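Local coordinates for NIF3-related protein (Bacillus cereus, PDB 2GX8) that is of unknown function but binds paired zinc ions through a dimetal motif conserved in the Nif3 family and carries a probable regulatory domain, at residues Arg308-Leu313 / Val331-Asp336; Lys319-Ala324 / Leu348-Val353; Gly296-Gly301 / Ile352-His357; Glu151-Thr156 / Gly270-Leu275; Glu143-Gln148 / Gln290-Lys295. One frame throughout, in Å; residues are numbered along the deposited sequence.

Contact 1 (Arg308-Leu313 / Val331-Asp336); sequences RKVAVL and VYVTGD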
# COMPACT_ATOMS: atom_id res chain seq x y z
N ARG C 308 24.35 37.18 5.97
CA ARG C 308 25.45 37.19 5.01
C ARG C 308 25.27 36.10 3.95
O ARG C 308 25.32 36.39 2.75
CB ARG C 308 26.79 37.06 5.73
CG ARG C 308 27.99 36.86 4.82
CD ARG C 308 28.44 38.13 4.08
NE ARG C 308 29.81 37.94 3.57
CZ ARG C 308 30.43 38.77 2.74
NH1 ARG C 308 29.80 39.86 2.29
NH2 ARG C 308 31.66 38.50 2.33
N LYS C 309 25.10 34.84 4.35
CA LYS C 309 24.83 33.85 3.31
C LYS C 309 23.36 33.55 3.19
O LYS C 309 22.66 33.35 4.18
CB LYS C 309 25.70 32.59 3.36
CG LYS C 309 25.34 31.53 4.33
CD LYS C 309 26.38 30.40 4.31
CE LYS C 309 26.45 29.66 2.98
NZ LYS C 309 27.46 28.54 3.05
N VAL C 310 22.93 33.50 1.93
CA VAL C 310 21.55 33.37 1.55
C VAL C 310 21.27 32.12 0.72
O VAL C 310 22.02 31.80 -0.20
CB VAL C 310 21.18 34.58 0.65
CG1 VAL C 310 19.74 34.50 0.15
CG2 VAL C 310 21.46 35.90 1.35
N ALA C 311 20.18 31.44 1.05
CA ALA C 311 19.71 30.29 0.29
C ALA C 311 18.47 30.74 -0.48
O ALA C 311 17.66 31.49 0.04
CB ALA C 311 19.38 29.11 1.22
N VAL C 312 18.33 30.35 -1.73
CA VAL C 312 17.08 30.66 -2.47
C VAL C 312 16.57 29.46 -3.22
O VAL C 312 17.35 28.69 -3.74
CB VAL C 312 17.20 31.91 -3.42
CG1 VAL C 312 18.46 31.84 -4.27
CG2 VAL C 312 15.94 32.06 -4.27
N LEU C 313 15.26 29.27 -3.24
CA LEU C 313 14.70 28.17 -3.99
C LEU C 313 13.34 28.67 -4.51
O LEU C 313 12.40 28.86 -3.73
CB LEU C 313 14.57 26.94 -3.09
CG LEU C 313 14.21 25.60 -3.73
CD1 LEU C 313 14.57 24.50 -2.78
CD2 LEU C 313 12.76 25.48 -4.10
N VAL C 331 19.61 33.21 6.08
CA VAL C 331 18.28 33.52 5.63
C VAL C 331 17.92 32.63 4.44
O VAL C 331 18.78 32.27 3.65
CB VAL C 331 18.16 35.01 5.20
CG1 VAL C 331 19.04 35.27 4.03
CG2 VAL C 331 16.72 35.38 4.84
N TYR C 332 16.65 32.29 4.30
CA TYR C 332 16.20 31.44 3.20
C TYR C 332 15.06 32.12 2.43
O TYR C 332 14.05 32.45 2.99
CB TYR C 332 15.79 30.07 3.78
CG TYR C 332 15.28 28.99 2.80
CD1 TYR C 332 14.28 28.11 3.21
CD2 TYR C 332 15.78 28.86 1.49
CE1 TYR C 332 13.80 27.09 2.36
CE2 TYR C 332 15.28 27.83 0.60
CZ TYR C 332 14.29 26.97 1.06
OH TYR C 332 13.76 25.94 0.26
N VAL C 333 15.24 32.32 1.12
CA VAL C 333 14.25 32.97 0.29
C VAL C 333 13.50 31.95 -0.54
O VAL C 333 14.06 31.43 -1.49
CB VAL C 333 14.91 33.95 -0.72
CG1 VAL C 333 13.86 34.59 -1.61
CG2 VAL C 333 15.70 34.99 0.01
N THR C 334 12.23 31.70 -0.21
CA THR C 334 11.42 30.70 -0.92
C THR C 334 9.93 31.04 -0.83
O THR C 334 9.53 31.84 0.01
CB THR C 334 11.71 29.30 -0.33
OG1 THR C 334 11.15 28.26 -1.16
CG2 THR C 334 11.20 29.19 1.12
N GLY C 335 9.09 30.42 -1.66
CA GLY C 335 7.66 30.68 -1.63
C GLY C 335 6.84 29.67 -0.85
O GLY C 335 7.34 28.63 -0.41
N ASP C 336 5.57 30.00 -0.67
CA ASP C 336 4.59 29.12 -0.03
C ASP C 336 4.90 28.67 1.37
O ASP C 336 4.53 27.58 1.76
CB ASP C 336 4.34 27.91 -0.93
CG ASP C 336 3.67 28.28 -2.23
OD1 ASP C 336 2.88 29.27 -2.20
OD2 ASP C 336 3.93 27.59 -3.26
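Y332 lies alongside the strand 308-313, its ring edge turned to A311 and L313. The side chain leaves with CG anti to the backbone N (chi1 180°), which lays CD2 against A311 CB at 3.6 Å and carries the hydroxyl on to L313, where OH comes 3.5 Å from CD1. That hydroxyl is held outside the pair, by a hydrogen bond with the carbonyl of G317. One face of the ring takes the methyl of T334, with CG2 standing over the rim. The other branch of T334 works differently: chi1 of -168° turns its hydroxyl across to the neighbouring strand, and OG1 donates to L313 O at 2.9 Å, in the plane of that carbonyl.

On the opposite face the contact is made by valines alone. V331 CG1 meets V310 CG2 at 3.7 Å, the two side chains running side by side. V310 CG1 also reaches V333 CG2, 4.1 Å away. V312 and V333 stand next to each other, and the helix 281-292 packs on this valine face through F284.

Between the two faces the backbones are joined by two nearly straight bonds, A311 N to V331 O (3.1 Å) and V333 N to A311 O (2.8 Å), and a slightly bent one, L313 N to V333 O. D336, just past the strand, hydrogen-bonds the zinc ligand H357. Parallel neighbours of this kind, linked through the helix 321-326, make a beta-alpha-beta crossover unit whose strand ends lead to the metal region.

Contact 2 (Lys319-Ala324 / Leu348-Val353); sequences KYINQA and LGLNIV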
# COMPACT_ATOMS: atom_id res chain seq x y z
N LYS C 319 10.14 22.10 2.08
CA LYS C 319 10.87 20.87 2.37
C LYS C 319 12.39 20.99 2.55
O LYS C 319 13.03 20.04 2.99
CB LYS C 319 10.53 19.80 1.31
CG LYS C 319 9.12 19.27 1.44
CD LYS C 319 8.95 17.93 0.70
CE LYS C 319 7.64 17.23 1.12
NZ LYS C 319 7.52 15.81 0.57
N TYR C 320 12.95 22.16 2.26
CA TYR C 320 14.40 22.34 2.31
C TYR C 320 14.93 23.27 3.37
O TYR C 320 16.06 23.75 3.26
CB TYR C 320 14.91 22.73 0.95
CG TYR C 320 14.48 21.68 -0.04
CD1 TYR C 320 13.41 21.91 -0.89
CD2 TYR C 320 15.07 20.43 -0.05
CE1 TYR C 320 12.97 20.90 -1.79
CE2 TYR C 320 14.66 19.42 -0.92
CZ TYR C 320 13.60 19.66 -1.79
OH TYR C 320 13.18 18.66 -2.66
N ILE C 321 14.16 23.51 4.41
CA ILE C 321 14.64 24.35 5.48
C ILE C 321 15.81 23.72 6.25
O ILE C 321 16.68 24.44 6.74
CB ILE C 321 13.49 24.82 6.43
CG1 ILE C 321 12.92 23.65 7.22
CG2 ILE C 321 12.38 25.51 5.62
CD1 ILE C 321 12.08 24.05 8.41
N ASN C 322 15.86 22.39 6.36
CA ASN C 322 16.92 21.72 7.10
C ASN C 322 18.21 21.77 6.35
O ASN C 322 19.27 21.95 6.94
CB ASN C 322 16.54 20.29 7.47
CG ASN C 322 15.60 20.25 8.65
OD1 ASN C 322 14.38 20.24 8.48
ND2 ASN C 322 16.15 20.33 9.87
N GLN C 323 18.09 21.63 5.04
CA GLN C 323 19.23 21.70 4.14
C GLN C 323 19.81 23.09 4.18
O GLN C 323 21.00 23.27 4.42
CB GLN C 323 18.78 21.29 2.72
CG GLN C 323 19.91 21.04 1.72
CD GLN C 323 20.92 19.88 2.08
OE1 GLN C 323 20.78 19.17 3.08
NE2 GLN C 323 21.93 19.73 1.23
N ALA C 324 18.96 24.09 4.01
CA ALA C 324 19.35 25.50 4.06
C ALA C 324 20.15 25.85 5.32
O ALA C 324 21.14 26.55 5.24
CB ALA C 324 18.14 26.40 3.92
N LEU C 348 15.13 26.15 14.13
CA LEU C 348 16.44 25.83 13.56
C LEU C 348 17.38 27.04 13.70
O LEU C 348 18.59 26.89 13.71
CB LEU C 348 16.34 25.46 12.09
CG LEU C 348 15.63 24.16 11.68
CD1 LEU C 348 15.55 24.07 10.17
CD2 LEU C 348 16.35 22.93 12.26
N GLY C 349 16.80 28.23 13.83
CA GLY C 349 17.56 29.47 13.86
C GLY C 349 17.72 30.01 12.44
O GLY C 349 18.67 30.72 12.15
N LEU C 350 16.78 29.66 11.54
CA LEU C 350 16.81 30.09 10.15
C LEU C 350 15.82 31.22 9.84
O LEU C 350 14.61 31.08 10.08
CB LEU C 350 16.51 28.90 9.23
CG LEU C 350 16.51 29.14 7.72
CD1 LEU C 350 17.92 29.36 7.21
CD2 LEU C 350 15.88 27.94 7.03
N ASN C 351 16.32 32.32 9.28
CA ASN C 351 15.45 33.39 8.88
C ASN C 351 14.86 33.06 7.52
O ASN C 351 15.42 32.24 6.79
CB ASN C 351 16.24 34.67 8.80
CG ASN C 351 16.77 35.10 10.13
OD1 ASN C 351 16.24 34.71 11.18
ND2 ASN C 351 17.80 35.91 10.11
N ILE C 352 13.74 33.69 7.19
CA ILE C 352 13.08 33.41 5.95
C ILE C 352 12.51 34.68 5.38
O ILE C 352 12.03 35.52 6.12
CB ILE C 352 11.89 32.42 6.15
CG1 ILE C 352 12.34 31.22 6.99
CG2 ILE C 352 11.24 32.02 4.81
CD1 ILE C 352 12.02 29.94 6.42
N VAL C 353 12.61 34.83 4.07
CA VAL C 353 11.90 35.88 3.39
C VAL C 353 11.08 35.15 2.31
O VAL C 353 11.64 34.39 1.56
CB VAL C 353 12.81 36.88 2.71
CG1 VAL C 353 11.96 37.86 1.99
CG2 VAL C 353 13.73 37.61 3.79
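L348, I321 and L350 make up most of this contact, a mainly apolar meeting, with no hydrogen bond across it. I321 points at the other segment, and its CD1 comes 3.9 Å from L348 CD1 as the two side chains cross at about a right angle. The same L348 methyl rests on the first turn of the helix, with CD1 3.6 Å from I321 O. L350 comes in beside it. Its trans first torsion (chi1 -179°) lays CD2 against the helix, 4.0 Å from I321 CB and 4.1 Å from A324 CB.

At the outer border the amide of N322 bends back over L348, ND2 lying 3.5 Å from CD2, and a bound HEPES molecule, probably from the crystallisation liquor, lies close to this leucine. Between the two leucines G349, at positive phi, is the C-prime residue of the Schellman motif that ends helix 339-348.

Y332 touches both I321 and L350, and A324 rests on A311. The helix 321-326 thus lies across the sheet face of strands 306-313 and 331-335, with the turn from helix 339-348 into strand 351-354 packed against its flank.

Contact 3 (Gly296-Gly301 / Ile352-His357); sequences GARVVG and IVDPGH. With ZN (zinc ion), chain L.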
# COMPACT_ATOMS: atom_id res chain seq x y z
N GLY C 296 5.21 43.19 -1.80
CA GLY C 296 5.30 42.79 -0.41
C GLY C 296 5.93 41.43 -0.19
O GLY C 296 6.05 40.64 -1.12
N ALA C 297 6.36 41.15 1.03
CA ALA C 297 6.92 39.84 1.39
C ALA C 297 6.56 39.53 2.85
O ALA C 297 6.11 40.42 3.57
CB ALA C 297 8.46 39.80 1.20
N ARG C 298 6.71 38.27 3.26
CA ARG C 298 6.55 37.87 4.66
C ARG C 298 7.94 37.48 5.12
O ARG C 298 8.71 36.86 4.36
CB ARG C 298 5.58 36.69 4.82
CG ARG C 298 4.20 37.00 4.32
CD ARG C 298 3.24 35.83 4.51
NE ARG C 298 3.64 34.71 3.70
CZ ARG C 298 3.22 33.47 3.90
NH1 ARG C 298 2.40 33.21 4.91
NH2 ARG C 298 3.64 32.48 3.11
N VAL C 299 8.27 37.83 6.35
CA VAL C 299 9.57 37.55 6.91
C VAL C 299 9.49 36.78 8.23
O VAL C 299 8.72 37.13 9.11
CB VAL C 299 10.34 38.88 7.17
CG1 VAL C 299 11.65 38.61 7.82
CG2 VAL C 299 10.57 39.64 5.87
N VAL C 300 10.32 35.76 8.36
CA VAL C 300 10.39 35.01 9.60
C VAL C 300 11.73 35.28 10.25
O VAL C 300 12.76 35.02 9.65
CB VAL C 300 10.28 33.49 9.37
CG1 VAL C 300 10.30 32.74 10.70
CG2 VAL C 300 9.03 33.16 8.62
N GLY C 301 11.73 35.82 11.47
CA GLY C 301 12.97 36.08 12.22
C GLY C 301 13.01 37.49 12.75
O GLY C 301 12.15 38.30 12.44
N ILE C 352 13.74 33.69 7.19
CA ILE C 352 13.08 33.41 5.95
C ILE C 352 12.51 34.68 5.38
O ILE C 352 12.03 35.52 6.12
CB ILE C 352 11.89 32.42 6.15
CG1 ILE C 352 12.34 31.22 6.99
CG2 ILE C 352 11.24 32.02 4.81
CD1 ILE C 352 12.02 29.94 6.42
N VAL C 353 12.61 34.83 4.07
CA VAL C 353 11.90 35.88 3.39
C VAL C 353 11.08 35.15 2.31
O VAL C 353 11.64 34.39 1.56
CB VAL C 353 12.81 36.88 2.71
CG1 VAL C 353 11.96 37.86 1.99
CG2 VAL C 353 13.73 37.61 3.79
N ASP C 354 9.78 35.38 2.25
CA ASP C 354 8.87 34.72 1.31
C ASP C 354 8.35 35.81 0.41
O ASP C 354 7.41 36.51 0.76
CB ASP C 354 7.71 34.05 2.07
CG ASP C 354 6.75 33.29 1.17
OD1 ASP C 354 6.81 33.42 -0.07
OD2 ASP C 354 5.92 32.52 1.70
N PRO C 355 8.94 35.94 -0.77
CA PRO C 355 8.48 36.95 -1.70
C PRO C 355 7.35 36.39 -2.57
O PRO C 355 6.83 37.11 -3.40
CB PRO C 355 9.71 37.20 -2.56
CG PRO C 355 10.47 35.89 -2.56
CD PRO C 355 10.05 35.14 -1.32
N GLY C 356 6.96 35.13 -2.37
CA GLY C 356 5.90 34.52 -3.15
C GLY C 356 6.46 33.61 -4.22
O GLY C 356 7.53 33.86 -4.79
N HIS C 357 5.71 32.55 -4.51
CA HIS C 357 6.05 31.55 -5.51
C HIS C 357 6.21 32.23 -6.89
O HIS C 357 7.03 31.83 -7.70
CB HIS C 357 4.90 30.55 -5.56
CG HIS C 357 5.20 29.26 -6.25
ND1 HIS C 357 4.80 28.04 -5.74
CD2 HIS C 357 5.80 29.00 -7.44
CE1 HIS C 357 5.15 27.08 -6.58
NE2 HIS C 357 5.77 27.63 -7.61
ZN ZN L . 6.69 26.50 -9.18
O HOH W 1 5.07 39.00 -3.13
O HOH W 2 4.40 35.80 1.03
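R298 folds its chain at chi3 (-65°) and D354 sets CG beside its own carbonyl carbon (chi1 -178°), and the two ends meet on the same face of the sheet as a salt bridge. NH2 of R298 donates to D354 OD2 at 2.7 Å, reaching it from above the carboxylate, whose plane stands 53° from the guanidinium. M337 strengthens the pair: its N gives to the same OD2, and its O accepts from the same NH2. The second oxygen, D354 OD1, takes the amide of G356 at 2.9 Å, an Asx turn that starts the chain toward H357.

Below them the backbones run antiparallel. R298 and D354 form a hydrogen-bonded pair, with D354 N to R298 O at 2.8 Å, and a water links R298 NE (3.0 Å) to D354 O. Further along, V300 and I352 stand side by side, CB to CB 3.8 Å. V299 and V353 turn to the other face, under the helix 281-292.

The second subunit adds its own strand beyond 298-300, and its F394 makes a cation-pi contact with R298. H357 NE2 binds zinc at 2.1 Å, together with H93 and E360. A carboxylate so fully engaged probably stays ionised, and by gripping both strand 298-300 and the turn it probably helps to link the strand at the subunit interface with the loop that carries a zinc ligand.

Contact 4 (Glu151-Thr156 / Gly270-Leu275); sequences EVLAPT and GKIGYL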
# COMPACT_ATOMS: atom_id res chain seq x y z
N GLU C 151 26.37 27.53 -4.83
CA GLU C 151 26.41 26.08 -4.86
C GLU C 151 24.98 25.56 -4.92
O GLU C 151 24.07 26.26 -4.54
CB GLU C 151 26.94 25.54 -3.55
CG GLU C 151 28.36 25.77 -3.24
CD GLU C 151 28.72 25.04 -1.95
OE1 GLU C 151 27.80 24.42 -1.35
OE2 GLU C 151 29.91 25.06 -1.54
N VAL C 152 24.77 24.33 -5.37
CA VAL C 152 23.44 23.76 -5.37
C VAL C 152 22.97 23.67 -3.90
O VAL C 152 23.78 23.38 -2.99
CB VAL C 152 23.40 22.34 -6.05
CG1 VAL C 152 22.09 21.64 -5.77
CG2 VAL C 152 23.62 22.44 -7.56
N LEU C 153 21.70 23.98 -3.65
CA LEU C 153 21.23 23.94 -2.27
C LEU C 153 20.88 22.51 -1.86
O LEU C 153 21.38 22.02 -0.83
CB LEU C 153 20.01 24.87 -2.09
CG LEU C 153 19.28 24.77 -0.74
CD1 LEU C 153 20.17 25.35 0.36
CD2 LEU C 153 17.97 25.50 -0.84
N ALA C 154 20.01 21.85 -2.63
CA ALA C 154 19.58 20.49 -2.33
C ALA C 154 19.84 19.66 -3.57
O ALA C 154 19.10 19.83 -4.58
CB ALA C 154 18.09 20.45 -1.99
N PRO C 155 20.87 18.80 -3.53
CA PRO C 155 21.26 17.91 -4.60
C PRO C 155 20.14 16.92 -4.92
O PRO C 155 19.63 16.23 -3.97
CB PRO C 155 22.47 17.17 -4.00
CG PRO C 155 22.97 18.09 -2.93
CD PRO C 155 21.74 18.64 -2.35
N THR C 156 19.83 16.81 -6.28
CA THR C 156 18.77 15.88 -6.66
C THR C 156 19.26 15.00 -7.78
O THR C 156 18.71 13.93 -8.03
CB THR C 156 17.48 16.59 -7.14
OG1 THR C 156 17.74 17.36 -8.32
CG2 THR C 156 16.87 17.47 -6.05
N GLY C 270 17.44 24.88 -5.90
CA GLY C 270 17.93 26.07 -5.21
C GLY C 270 19.42 26.30 -5.19
O GLY C 270 20.20 25.37 -5.45
N LYS C 271 19.82 27.54 -4.88
CA LYS C 271 21.24 27.97 -4.78
C LYS C 271 21.56 28.54 -3.40
O LYS C 271 20.70 29.08 -2.72
CB LYS C 271 21.58 29.03 -5.84
CG LYS C 271 21.52 28.51 -7.29
CD LYS C 271 22.64 27.53 -7.55
CE LYS C 271 22.48 26.84 -8.89
NZ LYS C 271 23.69 26.03 -9.27
N ILE C 272 22.80 28.39 -2.95
CA ILE C 272 23.19 29.01 -1.70
C ILE C 272 24.49 29.72 -2.01
O ILE C 272 25.37 29.14 -2.62
CB ILE C 272 23.25 28.02 -0.49
CG1 ILE C 272 23.45 28.81 0.83
CG2 ILE C 272 24.27 26.89 -0.68
CD1 ILE C 272 23.36 27.98 2.09
N GLY C 273 24.56 31.00 -1.63
CA GLY C 273 25.69 31.86 -1.91
C GLY C 273 25.81 32.97 -0.89
O GLY C 273 25.16 32.94 0.16
N TYR C 274 26.60 33.99 -1.22
CA TYR C 274 26.90 35.10 -0.30
C TYR C 274 26.59 36.49 -0.84
O TYR C 274 26.93 36.81 -1.98
CB TYR C 274 28.39 35.07 0.07
CG TYR C 274 28.80 33.83 0.83
CD1 TYR C 274 29.30 32.71 0.16
CD2 TYR C 274 28.66 33.77 2.22
CE1 TYR C 274 29.66 31.55 0.87
CE2 TYR C 274 29.02 32.64 2.94
CZ TYR C 274 29.51 31.53 2.27
OH TYR C 274 29.86 30.42 3.02
N LEU C 275 25.95 37.32 -0.02
CA LEU C 275 25.72 38.71 -0.42
C LEU C 275 27.08 39.41 -0.56
O LEU C 275 28.09 38.93 -0.04
CB LEU C 275 24.83 39.45 0.58
CG LEU C 275 23.36 39.05 0.74
CD1 LEU C 275 22.71 39.80 1.88
CD2 LEU C 275 22.55 39.25 -0.55
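E151 and I272 face each other as an antiparallel hydrogen-bonded pair. E151 N gives to I272 O and I272 N gives back to E151 O, each bond 2.9 Å long. A third bond follows where the strand begins to bend: L153 N reaches G270 O at 2.7 Å, but the donor stands well above the carbonyl plane, 51° out of it, consistent with the regular pairing to 270-275 giving out at the corner.

Side chains lie around these bonds. L153 CD1 reaches I272 CB at 4.2 Å, the two side chains crossing at about a right angle. L153 CB sits 3.4 Å from G270 O, against the bare glycine backbone. On the other side K271 bends at chi2 and runs over E151, with CD 3.6 Å from E151 O, ending beside V152, whose CG2 is 4.0 Å from NZ. D139 makes at most a long, weak ion pair with that amine.

Farther out, A311 and L313 of the strand 306-313 support L153, and K309 packs on I272. The chain turns a corner at L153 and A154, where it starts out along the rest of strand 150-168. Q323 and K327 both donate to L153 O, so the carbonyl of this buried residue is satisfied by side chains at the corner, where pairing passes from strand 270-280 to strand 262-268, while its side chain packs on I272, A311 and L313.

Contact 5 (Glu143-Gln148 / Gln290-Lys295); sequences EALGLQ and QSLDVK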
# COMPACT_ATOMS: atom_id res chain seq x y z
N GLU C 143 21.35 35.38 -9.34
CA GLU C 143 21.91 36.53 -10.04
C GLU C 143 21.12 37.76 -9.67
O GLU C 143 21.69 38.76 -9.30
CB GLU C 143 21.76 36.41 -11.56
CG GLU C 143 22.47 35.24 -12.25
CD GLU C 143 22.00 35.04 -13.73
OE1 GLU C 143 21.60 36.05 -14.39
OE2 GLU C 143 22.05 33.87 -14.23
N ALA C 144 19.80 37.66 -9.76
CA ALA C 144 18.89 38.77 -9.48
C ALA C 144 19.15 39.37 -8.10
O ALA C 144 19.09 40.59 -7.92
CB ALA C 144 17.45 38.31 -9.61
N LEU C 145 19.45 38.49 -7.14
CA LEU C 145 19.78 38.88 -5.78
C LEU C 145 21.23 39.36 -5.57
O LEU C 145 21.55 39.91 -4.52
CB LEU C 145 19.50 37.71 -4.84
CG LEU C 145 18.05 37.31 -4.62
CD1 LEU C 145 18.02 36.08 -3.73
CD2 LEU C 145 17.17 38.45 -4.06
N GLY C 146 22.10 39.16 -6.55
CA GLY C 146 23.51 39.53 -6.42
C GLY C 146 24.31 38.55 -5.57
O GLY C 146 25.29 38.92 -4.93
N LEU C 147 23.91 37.28 -5.55
CA LEU C 147 24.63 36.28 -4.78
C LEU C 147 25.88 35.79 -5.52
O LEU C 147 25.85 35.55 -6.75
CB LEU C 147 23.74 35.08 -4.44
CG LEU C 147 22.47 35.21 -3.61
CD1 LEU C 147 22.14 33.84 -3.10
CD2 LEU C 147 22.61 36.15 -2.42
N GLN C 148 26.96 35.62 -4.76
CA GLN C 148 28.25 35.16 -5.27
C GLN C 148 28.65 33.79 -4.72
O GLN C 148 28.14 33.35 -3.68
CB GLN C 148 29.29 36.19 -4.93
CG GLN C 148 28.99 37.48 -5.61
CD GLN C 148 29.52 38.65 -4.86
OE1 GLN C 148 30.60 38.59 -4.27
NE2 GLN C 148 28.76 39.73 -4.86
N GLN C 290 12.92 44.76 -4.16
CA GLN C 290 13.38 45.59 -5.27
C GLN C 290 13.97 44.69 -6.33
O GLN C 290 13.68 44.81 -7.52
CB GLN C 290 14.39 46.63 -4.74
CG GLN C 290 15.18 47.43 -5.78
CD GLN C 290 16.47 46.72 -6.26
OE1 GLN C 290 16.90 46.90 -7.40
NE2 GLN C 290 17.07 45.90 -5.39
N SER C 291 14.78 43.76 -5.83
CA SER C 291 15.57 42.83 -6.59
C SER C 291 14.72 41.84 -7.38
O SER C 291 15.00 41.56 -8.55
CB SER C 291 16.42 42.12 -5.55
OG SER C 291 17.47 41.41 -6.09
N LEU C 292 13.66 41.34 -6.74
CA LEU C 292 12.74 40.38 -7.36
C LEU C 292 11.41 40.99 -7.83
O LEU C 292 10.54 40.24 -8.26
CB LEU C 292 12.47 39.20 -6.45
CG LEU C 292 13.68 38.39 -6.00
CD1 LEU C 292 13.21 37.15 -5.23
CD2 LEU C 292 14.54 38.00 -7.17
N ASP C 293 11.27 42.32 -7.74
CA ASP C 293 10.12 43.07 -8.24
C ASP C 293 8.79 42.67 -7.61
O ASP C 293 7.84 42.31 -8.31
CB ASP C 293 10.05 43.00 -9.78
CG ASP C 293 9.02 43.99 -10.39
OD1 ASP C 293 8.55 44.92 -9.71
OD2 ASP C 293 8.69 43.82 -11.60
N VAL C 294 8.73 42.70 -6.29
CA VAL C 294 7.49 42.41 -5.59
C VAL C 294 7.09 43.55 -4.65
O VAL C 294 7.95 44.26 -4.10
CB VAL C 294 7.48 41.04 -4.87
CG1 VAL C 294 7.55 39.91 -5.90
CG2 VAL C 294 8.59 40.94 -3.88
N LYS C 295 5.79 43.74 -4.48
CA LYS C 295 5.30 44.80 -3.63
C LYS C 295 5.37 44.46 -2.14
O LYS C 295 5.59 45.32 -1.31
CB LYS C 295 3.92 45.26 -4.09
CG LYS C 295 3.93 45.70 -5.58
CD LYS C 295 4.92 46.88 -5.84
CE LYS C 295 5.21 47.13 -7.35
NZ LYS C 295 5.87 45.96 -8.03
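S291 pushes its hydroxyl into the last turn of the helix 137-145. A chi1 of -166° swings OG to the side of the carbonyl carbon, and the oxygen comes 2.6 Å from A144 O and 3.4 Å from L145 CA; L145 and S291 are where the two backbones come nearest. L145 closes over the serine: CD2 lies 3.6 Å from S291 OG and at the same time 4.0 Å from L292 CG, the two leucines slanting past one another. A144 completes the close part, its single methyl CB resting on L292 CD2 at 3.8 Å. Four residues therefore carry the contact, a small methyl and a hydroxyl allowing the helices to draw close while two leucines fill the buried side.

That buried side continues inward. L292 goes on to touch P355 and V359, and its carbonyl receives the amine of K361.

The solvent side is looser: past the helix ends the two chains diverge. D293 and K295 stay out on the surface with a salt bridge whose hydrogen bond is weak, K295 NZ to D293 OD1 at 3.3 Å. On the other segment G146, at positive phi, turns the chain away toward Q148 and the start of strand 150-168.

G146 ends its helix in a Schellman motif, with G146 N bonded to E143 O at 2.8 Å, and D293 also leaves its helix at positive phi. The arrangement is a packing of two helix C-termini, joining helix 137-145 to helix 281-292, which backs the valine face of the neighbouring sheet.

From the N terminus, helix 137-145 opens contact 5 and strand 150-168 at once opens contact 4. Contact 4 closes first, when the chain returns on strand 270-280 after more than a hundred residues, and it is nested inside the loop that contact 5 closes at the end of helix 281-292. Contact 3 then opens at 296-301 and closes last. Inside its loop lies contact 1, whose segments alternate with those of contact 2, so these two cross. Contacts 2 and 3 share I352 and V353. Contacts 1, 3 and 4 belong to one sheet, in which strands 270-280, 306-313, 331-335, 351-354 and 298-300 follow one another, with helices packed against it and the zinc ligand H357 just past strand 351-354.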